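Local structure of membrane lipoprotein TpN32 (Treponema pallidum, 1XS5) at residues G101-I106 / Q164-V169; V153-L158 / V169-Y174. The protein binds L-methionine as a lipoprotein of the periplasmic binding protein type, probably for uptake of the amino acid. All coordinates share one frame; numbering follows the deposited sequence.

Coming from the N terminus, the chain first lays down 101-106, which runs into strand 103-107. It then passes through helix 110-122 and strand 149-153 before reaching 153-158, the turn at the end of that strand. The chain next returns as 164-169, and contact 1 closes a loop of 57 residues. It carries straight on into 169-174, where contact 2 closes a loop of only ten. The two loops cross rather than nest, and they share Val-169. Ile-106 O probably accepts a hydrogen bond from Val-153 N (2.8 Å), so strand 103-107 joins both contacts. Contact 1 pairs strands 103-107 and 167-170; contact 2 joins the ends of strands 149-153 and 167-170 beside the methionine site.

Contact 1 of 2, residues G101-I106 / Q164-V169; sequences GAVIAI and QVDGAV
The carboxylate of Asp-166 reaches over to the start of the neighbouring strand, where OD2 uses its anti lone pair to take the N-H of Val-103 in a short, nearly straight bond (OD2 to N 2.6 Å, 167°). The same oxygen lies 3.2 Å from Ala-102 CA. A flat peptide carbonyl follows: Val-103 O receives Gly-167 N at 3.2 Å and a weak bond from Asp-166 N. From there the strands run parallel. Gly-167 O accepts Ala-105 N, and Ala-105 O accepts Val-169 N at 2.9 Å, so Ala-105 grips the backbone on both sides of Ala-168. On one face of the sheet Ala-105 CB and Ala-168 CB sit 4.3 Å apart, with Val-165 CG2 close by. Val-103 sets CG1 anti to its backbone N (chi1 174°), which brings it to Val-165 CG1 at 4.0 Å, the two side chains crossing at about a right angle. Further along, Ile-106 and Val-169 lie side by side, CG2 to CG2 4.1 Å, and both also pack on helix 110-122. Ile-104 CG2 reaches the same Val-169 methyl. Strand 149-153 flanks 103-107 on its other edge, completing parallel neighbours of the mixed sheet in one lobe of an alpha/beta periplasmic binding protein fold.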
ATOM      1  N   GLY A 101      18.962  13.127 -16.453  1.00 30.79           N
ATOM      2  CA  GLY A 101      17.870  14.069 -16.504  1.00 32.83           C
ATOM      3  C   GLY A 101      16.473  13.450 -16.545  1.00 35.63           C
ATOM      4  O   GLY A 101      15.510  14.188 -16.448  1.00 32.82           O
ATOM      5  N   ALA A 102      16.345  12.127 -16.690  1.00 33.44           N
ATOM      6  CA  ALA A 102      15.008  11.487 -16.730  1.00 27.30           C
ATOM      7  C   ALA A 102      14.127  11.923 -15.556  1.00 23.89           C
ATOM      8  O   ALA A 102      14.629  12.108 -14.434  1.00 26.87           O
ATOM      9  CB  ALA A 102      15.158   9.962 -16.720  1.00 29.29           C
ATOM     10  N   VAL A 103      12.811  12.079 -15.789  1.00 18.96           N
ATOM     11  CA  VAL A 103      11.910  12.500 -14.689  1.00 18.12           C
ATOM     12  C   VAL A 103      11.181  11.283 -14.081  1.00 19.27           C
ATOM     13  O   VAL A 103      10.481  10.561 -14.795  1.00 19.24           O
ATOM     14  CB  VAL A 103      10.800  13.513 -15.180  1.00 23.29           C
ATOM     15  CG1 VAL A 103       9.799  13.797 -14.040  1.00 17.84           C
ATOM     16  CG2 VAL A 103      11.432  14.824 -15.649  1.00 22.62           C
ATOM     17  N   ILE A 104      11.368  11.032 -12.794  1.00 19.49           N
ATOM     18  CA  ILE A 104      10.709   9.883 -12.146  1.00 13.13           C
ATOM     19  C   ILE A 104       9.775  10.392 -11.037  1.00 14.24           C
ATOM     20  O   ILE A 104      10.205  11.076 -10.106  1.00 17.85           O
ATOM     21  CB  ILE A 104      11.767   8.900 -11.556  1.00 17.47           C
ATOM     22  CG1 ILE A 104      12.648   8.346 -12.686  1.00 18.93           C
ATOM     23  CG2 ILE A 104      11.078   7.751 -10.833  1.00 13.48           C
ATOM     24  CD1 ILE A 104      13.636   7.226 -12.236  1.00 19.80           C
ATOM     25  N   ALA A 105       8.491  10.053 -11.139  1.00 13.90           N
ATOM     26  CA  ALA A 105       7.497  10.470 -10.163  1.00 12.11           C
ATOM     27  C   ALA A 105       7.392   9.418  -9.071  1.00 11.37           C
ATOM     28  O   ALA A 105       7.376   8.222  -9.368  1.00 13.22           O
ATOM     29  CB  ALA A 105       6.137  10.613 -10.853  1.00 15.98           C
ATOM     30  N   ILE A 106       7.265   9.860  -7.826  1.00 10.89           N
ATOM     31  CA  ILE A 106       7.135   8.956  -6.698  1.00 10.82           C
ATOM     32  C   ILE A 106       6.034   9.423  -5.741  1.00 11.28           C
ATOM     33  O   ILE A 106       5.598  10.588  -5.794  1.00 16.72           O
ATOM     34  CB  ILE A 106       8.480   8.871  -5.925  1.00 13.26           C
ATOM     35  CG1 ILE A 106       8.866  10.243  -5.381  1.00 13.68           C
ATOM     36  CG2 ILE A 106       9.614   8.409  -6.860  1.00 15.25           C
ATOM     37  CD1 ILE A 106      10.262  10.205  -4.704  1.00 12.97           C
ATOM     38  N   GLN A 164       3.200  11.108 -18.958  1.00 18.57           N
ATOM     39  CA  GLN A 164       3.875  12.382 -19.116  1.00 19.24           C
ATOM     40  C   GLN A 164       5.248  12.469 -18.422  1.00 24.96           C
ATOM     41  O   GLN A 164       5.870  13.532 -18.395  1.00 25.21           O
ATOM     42  CB  GLN A 164       2.969  13.506 -18.614  1.00 23.53           C
ATOM     43  CG  GLN A 164       1.770  13.817 -19.541  1.00 25.38           C
ATOM     44  CD  GLN A 164       0.615  12.842 -19.394  1.00 31.19           C
ATOM     45  OE1 GLN A 164       0.111  12.627 -18.303  1.00 36.11           O
ATOM     46  NE2 GLN A 164       0.192  12.249 -20.501  1.00 35.37           N
ATOM     47  N   VAL A 165       5.700  11.377 -17.812  1.00 22.58           N
ATOM     48  CA  VAL A 165       7.015  11.357 -17.160  1.00 17.33           C
ATOM     49  C   VAL A 165       7.803  10.168 -17.726  1.00 21.22           C
ATOM     50  O   VAL A 165       7.254   9.322 -18.389  1.00 16.71           O
ATOM     51  CB  VAL A 165       6.907  11.203 -15.612  1.00 18.49           C
ATOM     52  CG1 VAL A 165       6.205  12.442 -15.009  1.00 16.39           C
ATOM     53  CG2 VAL A 165       6.095   9.937 -15.261  1.00 15.66           C
ATOM     54  N   ASP A 166       9.098  10.114 -17.457  1.00 20.21           N
ATOM     55  CA  ASP A 166       9.918   9.014 -17.965  1.00 23.50           C
ATOM     56  C   ASP A 166       9.671   7.708 -17.203  1.00 19.26           C
ATOM     57  O   ASP A 166       9.774   6.621 -17.779  1.00 19.92           O
ATOM     58  CB  ASP A 166      11.402   9.417 -17.878  1.00 22.59           C
ATOM     59  CG  ASP A 166      11.714  10.618 -18.782  1.00 29.62           C
ATOM     60  OD1 ASP A 166      11.461  10.483 -20.000  1.00 27.44           O
ATOM     61  OD2 ASP A 166      12.192  11.663 -18.276  1.00 31.89           O
ATOM     62  N   GLY A 167       9.387   7.819 -15.910  1.00 13.26           N
ATOM     63  CA  GLY A 167       9.066   6.622 -15.130  1.00 14.84           C
ATOM     64  C   GLY A 167       8.286   7.013 -13.878  1.00 15.09           C
ATOM     65  O   GLY A 167       8.167   8.201 -13.558  1.00 16.21           O
ATOM     66  N   ALA A 168       7.754   6.023 -13.158  1.00 14.62           N
ATOM     67  CA  ALA A 168       7.034   6.297 -11.933  1.00 13.66           C
ATOM     68  C   ALA A 168       7.081   5.069 -11.043  1.00 13.29           C
ATOM     69  O   ALA A 168       6.992   3.922 -11.552  1.00 15.07           O
ATOM     70  CB  ALA A 168       5.575   6.624 -12.235  1.00 12.13           C
ATOM     71  N   VAL A 169       7.250   5.307  -9.744  1.00 11.92           N
ATOM     72  CA  VAL A 169       7.252   4.214  -8.733  1.00 10.26           C
ATOM     73  C   VAL A 169       5.808   4.241  -8.232  1.00 13.02           C
ATOM     74  O   VAL A 169       5.409   5.180  -7.532  1.00 13.57           O
ATOM     75  CB  VAL A 169       8.241   4.535  -7.614  1.00  8.08           C
ATOM     76  CG1 VAL A 169       8.182   3.470  -6.537  1.00 10.23           C
ATOM     77  CG2 VAL A 169       9.692   4.587  -8.230  1.00 12.23           C
TER

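Contact 2 of 2, residues V153-L158 / V169-Y174; sequences VESALL and VINGNY. With MET (methionine), chain B.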
ATOM      1  N   VAL A 153       4.336  13.093  -6.045  1.00 12.62           N
ATOM      2  CA  VAL A 153       2.973  13.197  -6.572  1.00 18.64           C
ATOM      3  C   VAL A 153       2.020  12.424  -5.685  1.00 21.67           C
ATOM      4  O   VAL A 153       2.429  11.400  -5.135  1.00 16.18           O
ATOM      5  CB  VAL A 153       2.917  12.580  -8.003  1.00 18.47           C
ATOM      6  CG1 VAL A 153       1.500  12.631  -8.566  1.00 24.59           C
ATOM      7  CG2 VAL A 153       3.853  13.307  -8.916  1.00 17.49           C
ATOM      8  N   GLU A 154       0.770  12.893  -5.510  1.00 15.83           N
ATOM      9  CA  GLU A 154      -0.182  12.120  -4.702  1.00 22.31           C
ATOM     10  C   GLU A 154      -0.278  10.715  -5.294  1.00 17.35           C
ATOM     11  O   GLU A 154      -0.496  10.569  -6.487  1.00 14.11           O
ATOM     12  CB  GLU A 154      -1.588  12.720  -4.738  1.00 26.11           C
ATOM     13  CG  GLU A 154      -1.683  14.082  -4.132  1.00 45.71           C
ATOM     14  CD  GLU A 154      -3.101  14.401  -3.711  1.00 53.94           C
ATOM     15  OE1 GLU A 154      -4.035  14.093  -4.490  1.00 57.51           O
ATOM     16  OE2 GLU A 154      -3.278  14.955  -2.604  1.00 60.28           O
ATOM     17  N   SER A 155      -0.153   9.690  -4.456  1.00 17.67           N
ATOM     18  CA  SER A 155      -0.165   8.312  -4.975  1.00 17.55           C
ATOM     19  C   SER A 155      -1.256   7.965  -5.970  1.00 20.38           C
ATOM     20  O   SER A 155      -1.007   7.347  -7.004  1.00 16.49           O
ATOM     21  CB  SER A 155      -0.237   7.326  -3.815  1.00 18.98           C
ATOM     22  OG  SER A 155       0.968   7.447  -3.104  1.00 32.93           O
ATOM     23  N   ALA A 156      -2.480   8.337  -5.648  1.00 16.62           N
ATOM     24  CA  ALA A 156      -3.588   8.027  -6.547  1.00 19.00           C
ATOM     25  C   ALA A 156      -3.462   8.654  -7.950  1.00 15.42           C
ATOM     26  O   ALA A 156      -4.091   8.182  -8.912  1.00 16.99           O
ATOM     27  CB  ALA A 156      -4.903   8.488  -5.883  1.00 20.28           C
ATOM     28  N   LEU A 157      -2.649   9.695  -8.090  1.00 12.88           N
ATOM     29  CA  LEU A 157      -2.500  10.380  -9.365  1.00 14.57           C
ATOM     30  C   LEU A 157      -1.293   9.938 -10.166  1.00 16.35           C
ATOM     31  O   LEU A 157      -1.062  10.426 -11.256  1.00 16.86           O
ATOM     32  CB  LEU A 157      -2.369  11.904  -9.129  1.00 16.30           C
ATOM     33  CG  LEU A 157      -3.515  12.550  -8.333  1.00 19.58           C
ATOM     34  CD1 LEU A 157      -3.320  14.081  -8.195  1.00 23.97           C
ATOM     35  CD2 LEU A 157      -4.809  12.255  -9.082  1.00 25.83           C
ATOM     36  N   LEU A 158      -0.521   9.020  -9.613  0.63 16.29           N
ATOM     37  CA  LEU A 158       0.685   8.569 -10.285  0.63 11.13           C
ATOM     38  C   LEU A 158       0.362   7.954 -11.641  0.63 12.52           C
ATOM     39  O   LEU A 158       1.061   8.262 -12.624  0.63 11.23           O
ATOM     40  CB  LEU A 158       1.451   7.632  -9.336  0.63  3.19           C
ATOM     41  CG  LEU A 158       2.249   8.385  -8.240  0.63  5.97           C
ATOM     42  CD1 LEU A 158       2.620   7.433  -7.099  0.63  9.21           C
ATOM     43  CD2 LEU A 158       3.540   8.914  -8.885  0.63  8.19           C
ATOM     44  N   VAL A 169       7.250   5.307  -9.744  1.00 11.92           N
ATOM     45  CA  VAL A 169       7.252   4.214  -8.733  1.00 10.26           C
ATOM     46  C   VAL A 169       5.808   4.241  -8.232  1.00 13.02           C
ATOM     47  O   VAL A 169       5.409   5.180  -7.532  1.00 13.57           O
ATOM     48  CB  VAL A 169       8.241   4.535  -7.614  1.00  8.08           C
ATOM     49  CG1 VAL A 169       8.182   3.470  -6.537  1.00 10.23           C
ATOM     50  CG2 VAL A 169       9.692   4.587  -8.230  1.00 12.23           C
ATOM     51  N   ILE A 170       5.036   3.193  -8.571  1.00 11.43           N
ATOM     52  CA  ILE A 170       3.602   3.179  -8.278  1.00 11.56           C
ATOM     53  C   ILE A 170       3.167   2.088  -7.324  1.00 12.02           C
ATOM     54  O   ILE A 170       3.534   0.930  -7.521  1.00 11.51           O
ATOM     55  CB  ILE A 170       2.782   3.073  -9.620  1.00  7.75           C
ATOM     56  CG1 ILE A 170       3.215   4.202 -10.571  1.00 12.04           C
ATOM     57  CG2 ILE A 170       1.241   3.311  -9.361  1.00  8.87           C
ATOM     58  CD1 ILE A 170       2.627   4.121 -11.981  1.00 13.12           C
ATOM     59  N   ASN A 171       2.424   2.456  -6.268  1.00  7.55           N
ATOM     60  CA  ASN A 171       1.928   1.432  -5.325  1.00 11.14           C
ATOM     61  C   ASN A 171       1.168   0.345  -6.111  1.00 12.67           C
ATOM     62  O   ASN A 171       0.408   0.664  -7.047  1.00 13.03           O
ATOM     63  CB  ASN A 171       0.907   1.978  -4.332  1.00 11.30           C
ATOM     64  CG  ASN A 171       1.448   3.150  -3.528  1.00 21.00           C
ATOM     65  OD1 ASN A 171       1.548   4.256  -4.046  1.00 20.27           O
ATOM     66  ND2 ASN A 171       1.818   2.896  -2.280  1.00 12.72           N
ATOM     67  N   GLY A 172       1.274  -0.887  -5.639  1.00  8.20           N
ATOM     68  CA  GLY A 172       0.612  -1.985  -6.329  1.00 15.87           C
ATOM     69  C   GLY A 172      -0.881  -1.784  -6.539  1.00 13.76           C
ATOM     70  O   GLY A 172      -1.372  -2.037  -7.636  1.00 15.79           O
ATOM     71  N   ASN A 173      -1.611  -1.304  -5.530  1.00 11.77           N
ATOM     72  CA  ASN A 173      -3.050  -1.163  -5.746  1.00 10.70           C
ATOM     73  C   ASN A 173      -3.356  -0.236  -6.918  1.00 11.74           C
ATOM     74  O   ASN A 173      -4.182  -0.555  -7.825  1.00 14.03           O
ATOM     75  CB  ASN A 173      -3.763  -0.674  -4.447  1.00 11.44           C
ATOM     76  CG  ASN A 173      -3.402   0.747  -4.066  1.00 16.18           C
ATOM     77  OD1 ASN A 173      -2.248   1.058  -3.756  1.00 13.77           O
ATOM     78  ND2 ASN A 173      -4.405   1.627  -4.081  1.00 13.76           N
ATOM     79  N   TYR A 174      -2.675   0.900  -6.970  1.00 11.02           N
ATOM     80  CA  TYR A 174      -2.947   1.844  -8.058  1.00  9.82           C
ATOM     81  C   TYR A 174      -2.419   1.383  -9.399  1.00 13.22           C
ATOM     82  O   TYR A 174      -3.013   1.702 -10.455  1.00 12.01           O
ATOM     83  CB  TYR A 174      -2.364   3.231  -7.722  1.00 13.14           C
ATOM     84  CG  TYR A 174      -3.143   3.888  -6.623  1.00 13.37           C
ATOM     85  CD1 TYR A 174      -4.518   4.034  -6.738  1.00 18.71           C
ATOM     86  CD2 TYR A 174      -2.516   4.389  -5.484  1.00 19.05           C
ATOM     87  CE1 TYR A 174      -5.262   4.676  -5.758  1.00 22.09           C
ATOM     88  CE2 TYR A 174      -3.257   5.029  -4.474  1.00 20.83           C
ATOM     89  CZ  TYR A 174      -4.623   5.168  -4.626  1.00 24.47           C
ATOM     90  OH  TYR A 174      -5.403   5.796  -3.673  1.00 26.69           O
TER
HETATM   91  N   MET B 301      -1.646  -0.848  -0.824  1.00 16.99           N
HETATM   92  CA  MET B 301      -0.537   0.140  -0.558  1.00 15.58           C
HETATM   93  C   MET B 301       0.876  -0.465  -0.708  1.00 19.64           C
HETATM   94  O   MET B 301       1.742   0.165  -1.364  1.00 18.90           O
HETATM   95  CB  MET B 301      -0.668   0.721   0.867  1.00 16.82           C
HETATM   96  CG  MET B 301       0.233   1.919   1.074  1.00 13.47           C
HETATM   97  SD  MET B 301       0.164   2.626   2.737  1.00 12.43           S
HETATM   98  CE  MET B 301      -1.398   3.588   2.565  1.00 10.58           C
HETATM   99  OXT MET B 301       1.101  -1.567  -0.159  1.00 20.90           O
HETATM  100  O   HOH W   1       1.372   5.870  -1.290  1.00 13.89           O
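Ala-156 and Tyr-174 meet in a CH-pi contact: Ala-156 CA stands over the ring, 3.6 Å from its centroid and 13° off the normal. The opposite face is taken by Asn-173 ND2, 3.3 Å above the ring plane and over its centre, so the ring is sandwiched between a backbone CH and an amide nitrogen that is itself hydrogen-bonded to Ser-11 OG. Apolar contact adds to this. Ala-156 CB touches Tyr-174 CZ at 3.6 Å, near the hydroxyl end, and Leu-158 CB meets Ile-170 CG1 at 4.0 Å. Ser-155 CB lies 3.9 Å from Tyr-174 CE2. The polar part centres on Asn-171. Its CG lies anti to the carbonyl carbon, beside the backbone N (chi1 -57°), which carries the amide to the methionine; ND2 donates to the ligand's O in a nearly straight bond (2.9 Å, 171°). At the other end of the amide, Asn-171 OD1 lies 3.4 Å from Ser-155 OG. The carbonyl O of Val-169 is buried by this contact and has no partner in the model. Glu-83, Arg-115 and Asn-198 also bind the ligand. The chemistry implies a division of labour: Tyr-174 packs the turn against the start of helix 172-177, Leu-158 and Ile-170 pack it on the end of strand 167-170, and Asn-171 ND2 holds one methionine carboxylate oxygen, while Asn-173, under the Tyr-174 ring, also lines the pocket.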